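Local coordinates for mundticin KS immunity protein (Enterococcus mundtii, PDB 2ZRR) that probably protects bacteriocin-producing Enterococcus mundtii cells from their own mundticin KS, as an immunity protein built as an antiparallel four-helix bundle, at residues 62-67 and 80-85; 41-46 and 102-107. One frame throughout, in Å; residues are numbered along the deposited sequence.

How the contacts relate
Four helices in chain order, 33-48, 55-70, 75-90 and 99-109, make up the antiparallel four-helix bundle, and each contact takes two of them. Contact 1 joins the consecutive inner pair, 55-70 and 75-90; contact 2 joins the first helix to the last, so contact 1 is nested within the length of chain that contact 2 closes. Their centres lie about 12 Å apart, on opposite sides of the chain's centre. The two contacts touch directly: CB of L65 packs 3.7 Å from CG2 of I41, and CA of G62 lies 3.9 Å from CD1 of L45. The two contacts therefore tie neighbouring helices on opposite sides of one shared core.

Contact 1: 62-67 and 80-85; sequences GSYLKK and SRMNIE
In the antiparallel four-helix bundle, consecutive helices 55-70 and 75-90 meet here around Y64, with the short segments almost exactly antiparallel and their axes 10.9 Å apart. The Y64 ring lies between the two helices' side chains. M82 CB sits over one face, 3.3 Å from the centroid of the Y64 ring and only 9° off its normal, a CH-pi contact. The methionine's CG is anti to its backbone N (chi1 166°), and the extended chain beyond runs back past the ring toward Y64 CB; M82 SD, 4.6 Å from the centroid of the Y64 ring, makes an oblique Met-aromatic contact. The opposite face is covered off-centre by the aliphatic K67 CD, 3.7 Å above the Y64 plane. At the ring edge stands the carboxylate of E85, its plane turned 56° from the ring. Y64 OH donates a very short hydrogen bond of 2.5 Å to E85 OE2. R81 approaches the same hydroxyl with its CB, while its guanidinium end leads away. K67 NZ is engaged with its own helix, 2.6 Å from S63 OG as a hydrogen-bond donor, and stays 4.7 Å from E85 OE1. Beyond the pair, M82 also touches L61 and L108. The buried ring is thus gripped by apolar contacts on both faces, while its phenol is satisfied by a carboxylate that the nearby lysine charge probably helps to stabilise.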
# COMPACT_ATOMS: atom_id res chain seq x y z
N GLY A 62 -5.76 2.52 0.41
CA GLY A 62 -7.13 2.25 -0.01
C GLY A 62 -7.32 2.60 -1.47
O GLY A 62 -7.97 1.86 -2.21
N SER A 63 -6.73 3.71 -1.88
CA SER A 63 -6.84 4.14 -3.26
C SER A 63 -6.20 3.14 -4.24
O SER A 63 -6.79 2.81 -5.27
CB SER A 63 -6.18 5.51 -3.44
OG SER A 63 -5.87 5.74 -4.81
N TYR A 64 -5.01 2.64 -3.91
CA TYR A 64 -4.36 1.70 -4.81
C TYR A 64 -4.99 0.32 -4.81
O TYR A 64 -4.88 -0.41 -5.81
CB TYR A 64 -2.87 1.64 -4.51
CG TYR A 64 -2.17 2.74 -5.25
CD1 TYR A 64 -2.06 4.02 -4.69
CD2 TYR A 64 -1.70 2.55 -6.55
CE1 TYR A 64 -1.51 5.07 -5.41
CE2 TYR A 64 -1.16 3.60 -7.28
CZ TYR A 64 -1.06 4.86 -6.71
OH TYR A 64 -0.53 5.91 -7.43
N LEU A 65 -5.66 -0.04 -3.72
CA LEU A 65 -6.33 -1.33 -3.68
C LEU A 65 -7.42 -1.32 -4.75
O LEU A 65 -7.57 -2.29 -5.51
CB LEU A 65 -6.93 -1.58 -2.30
CG LEU A 65 -7.82 -2.82 -2.18
CD1 LEU A 65 -7.04 -4.08 -2.51
CD2 LEU A 65 -8.38 -2.89 -0.77
N LYS A 66 -8.18 -0.23 -4.85
CA LYS A 66 -9.22 -0.18 -5.88
C LYS A 66 -8.61 -0.08 -7.28
O LYS A 66 -9.13 -0.67 -8.23
CB LYS A 66 -10.19 0.99 -5.63
CG LYS A 66 -9.54 2.27 -5.23
CD LYS A 66 -10.47 3.44 -5.49
CE LYS A 66 -9.83 4.46 -6.42
NZ LYS A 66 -8.63 3.90 -7.12
N LYS A 67 -7.51 0.65 -7.41
CA LYS A 67 -6.84 0.76 -8.72
C LYS A 67 -6.40 -0.61 -9.18
O LYS A 67 -6.49 -0.92 -10.37
CB LYS A 67 -5.61 1.67 -8.64
CG LYS A 67 -5.92 3.15 -8.63
CD LYS A 67 -4.64 3.96 -8.69
CE LYS A 67 -4.92 5.45 -8.60
NZ LYS A 67 -4.92 5.93 -7.19
N SER A 80 4.51 1.16 -8.94
CA SER A 80 5.62 2.10 -9.05
C SER A 80 5.10 3.50 -8.72
O SER A 80 5.79 4.31 -8.07
CB SER A 80 6.19 2.07 -10.47
OG SER A 80 6.59 0.76 -10.83
N ARG A 81 3.88 3.78 -9.15
CA ARG A 81 3.22 5.07 -8.90
C ARG A 81 2.82 5.17 -7.43
O ARG A 81 2.85 6.25 -6.84
CB ARG A 81 2.00 5.21 -9.82
CG ARG A 81 2.36 5.49 -11.28
CD ARG A 81 1.20 5.32 -12.25
NE ARG A 81 1.52 5.91 -13.56
CZ ARG A 81 0.73 5.87 -14.63
NH1 ARG A 81 -0.44 5.27 -14.59
NH2 ARG A 81 1.14 6.44 -15.76
N MET A 82 2.45 4.04 -6.85
CA MET A 82 2.04 3.99 -5.46
C MET A 82 3.24 4.15 -4.56
O MET A 82 3.18 4.85 -3.55
CB MET A 82 1.36 2.66 -5.16
CG MET A 82 1.20 2.37 -3.67
SD MET A 82 0.61 0.71 -3.36
CE MET A 82 -0.05 0.92 -1.71
N ASN A 83 4.33 3.49 -4.93
CA ASN A 83 5.56 3.54 -4.17
C ASN A 83 5.90 5.00 -3.89
O ASN A 83 6.30 5.36 -2.78
CB ASN A 83 6.69 2.88 -4.97
CG ASN A 83 8.04 2.99 -4.28
OD1 ASN A 83 8.13 3.15 -3.06
ND2 ASN A 83 9.11 2.89 -5.07
N ILE A 84 5.74 5.84 -4.90
CA ILE A 84 6.03 7.25 -4.76
C ILE A 84 5.06 7.87 -3.75
O ILE A 84 5.47 8.57 -2.82
CB ILE A 84 5.90 7.96 -6.11
CG1 ILE A 84 7.00 7.46 -7.05
CG2 ILE A 84 6.01 9.47 -5.93
CD1 ILE A 84 8.41 7.56 -6.47
N GLU A 85 3.77 7.60 -3.94
CA GLU A 85 2.74 8.13 -3.07
C GLU A 85 2.94 7.82 -1.59
O GLU A 85 2.83 8.71 -0.75
CB GLU A 85 1.38 7.59 -3.51
CG GLU A 85 0.41 8.67 -3.91
CD GLU A 85 -0.72 8.12 -4.75
OE1 GLU A 85 -1.81 7.89 -4.20
OE2 GLU A 85 -0.50 7.92 -5.96

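Contact 2: 41-46 and 102-107; sequences ITELLD and SKKLKE
The carboxylate of E43 meets the end of K104 across the contact, and a second carboxylate, that of E107, takes the same ammonium from within the lysine's own helix. E107 OE2 receives it on its syn side, 27° out of the carboxylate plane, in a salt bridge of 3.1 Å from K104 NZ to E107 OE2; a weak bond from the same nitrogen reaches E107 OE1. This bridge carries the three-residue salt-bridge network. The arm across the helices is long and doubtful, 3.6 Å from E43 OE1 to K104 NZ, because the position of that oxygen is less certain. The lysine chain folds at its second torsion (-53°) and again at its fourth, which gives it a curved course between the two acids, and its positive charge probably eases the repulsion between them. The two segments belong to the first and last helices of the four-helix bundle, 33-48 and 99-109; segments 41-46 and 102-107 run antiparallel, 158° between their directions, with segment axes 10.3 Å apart. Nearer the core, the contact becomes apolar. L44 and K104 lie alongside each other with their chains pointing opposite ways, L44 CG 3.9 Å from K104 CB. L105 CD2 comes in roughly perpendicular to the L44 chain and meets L44 CD1 at 3.9 Å. L105 also touches I86 and I90 of helix 75-90, and both K104 and E107 touch I40 of helix 33-48.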
# COMPACT_ATOMS: atom_id res chain seq x y z
N ILE A 41 -2.22 -5.29 0.91
CA ILE A 41 -2.85 -4.01 1.21
C ILE A 41 -4.03 -4.22 2.14
O ILE A 41 -4.21 -3.48 3.11
CB ILE A 41 -3.29 -3.30 -0.11
CG1 ILE A 41 -2.06 -2.72 -0.81
CG2 ILE A 41 -4.31 -2.20 0.20
CD1 ILE A 41 -2.09 -2.83 -2.32
N THR A 42 -4.84 -5.23 1.87
CA THR A 42 -5.99 -5.52 2.71
C THR A 42 -5.51 -5.74 4.15
O THR A 42 -6.02 -5.13 5.09
CB THR A 42 -6.73 -6.77 2.21
OG1 THR A 42 -7.18 -6.55 0.86
CG2 THR A 42 -7.92 -7.08 3.09
N GLU A 43 -4.51 -6.60 4.31
CA GLU A 43 -3.94 -6.91 5.61
C GLU A 43 -3.44 -5.65 6.30
O GLU A 43 -3.73 -5.41 7.47
CB GLU A 43 -2.77 -7.89 5.45
CG GLU A 43 -3.20 -9.26 4.98
CD GLU A 43 -2.01 -10.14 4.64
OE1 GLU A 43 -0.91 -9.60 4.36
OE2 GLU A 43 -2.19 -11.38 4.65
N LEU A 44 -2.68 -4.85 5.56
CA LEU A 44 -2.12 -3.61 6.07
C LEU A 44 -3.18 -2.64 6.56
O LEU A 44 -3.05 -2.05 7.63
CB LEU A 44 -1.28 -2.94 4.99
CG LEU A 44 0.22 -3.09 5.17
CD1 LEU A 44 0.91 -2.95 3.82
CD2 LEU A 44 0.71 -2.04 6.15
N LEU A 45 -4.23 -2.46 5.76
CA LEU A 45 -5.32 -1.55 6.11
C LEU A 45 -6.03 -2.03 7.36
O LEU A 45 -6.36 -1.25 8.25
CB LEU A 45 -6.32 -1.46 4.96
CG LEU A 45 -5.93 -0.39 3.94
CD1 LEU A 45 -6.85 -0.50 2.74
CD2 LEU A 45 -6.03 0.97 4.59
N ASP A 46 -6.26 -3.34 7.42
CA ASP A 46 -6.92 -3.95 8.56
C ASP A 46 -6.10 -3.73 9.84
O ASP A 46 -6.64 -3.62 10.94
CB ASP A 46 -7.08 -5.45 8.31
CG ASP A 46 -8.40 -5.99 8.81
OD1 ASP A 46 -9.18 -6.50 7.98
OD2 ASP A 46 -8.67 -5.91 10.03
N SER A 102 6.16 -1.89 8.31
CA SER A 102 7.11 -1.43 7.30
C SER A 102 7.58 -2.62 6.45
O SER A 102 7.87 -2.47 5.26
CB SER A 102 8.32 -0.77 7.95
OG SER A 102 8.32 -1.05 9.33
N LYS A 103 7.66 -3.79 7.08
CA LYS A 103 8.09 -4.99 6.37
C LYS A 103 7.00 -5.41 5.42
O LYS A 103 7.27 -5.94 4.34
CB LYS A 103 8.39 -6.12 7.36
CG LYS A 103 9.79 -6.05 7.97
CD LYS A 103 10.30 -7.44 8.34
CE LYS A 103 10.11 -7.72 9.82
NZ LYS A 103 9.15 -8.83 10.06
N LYS A 104 5.75 -5.19 5.82
CA LYS A 104 4.61 -5.53 4.97
C LYS A 104 4.63 -4.59 3.76
O LYS A 104 4.36 -5.01 2.63
CB LYS A 104 3.30 -5.34 5.73
CG LYS A 104 2.58 -6.63 6.06
CD LYS A 104 2.37 -7.49 4.83
CE LYS A 104 1.67 -8.80 5.19
NZ LYS A 104 2.57 -9.98 5.08
N LEU A 105 4.97 -3.33 4.01
CA LEU A 105 5.05 -2.33 2.95
C LEU A 105 6.18 -2.68 1.97
O LEU A 105 5.98 -2.72 0.75
CB LEU A 105 5.29 -0.95 3.55
CG LEU A 105 4.08 -0.02 3.73
CD1 LEU A 105 4.56 1.40 4.01
CD2 LEU A 105 3.19 -0.06 2.49
N LYS A 106 7.38 -2.92 2.51
CA LYS A 106 8.56 -3.26 1.71
C LYS A 106 8.28 -4.52 0.89
O LYS A 106 8.71 -4.64 -0.26
CB LYS A 106 9.77 -3.50 2.62
CG LYS A 106 10.26 -2.24 3.34
CD LYS A 106 11.61 -2.45 4.03
CE LYS A 106 11.43 -2.65 5.53
NZ LYS A 106 12.44 -1.91 6.34
N GLU A 107 7.54 -5.44 1.50
CA GLU A 107 7.17 -6.69 0.86
C GLU A 107 6.21 -6.37 -0.30
O GLU A 107 6.12 -7.10 -1.29
CB GLU A 107 6.52 -7.60 1.90
CG GLU A 107 5.69 -8.74 1.36
CD GLU A 107 4.99 -9.50 2.48
OE1 GLU A 107 4.25 -10.47 2.19
OE2 GLU A 107 5.18 -9.12 3.65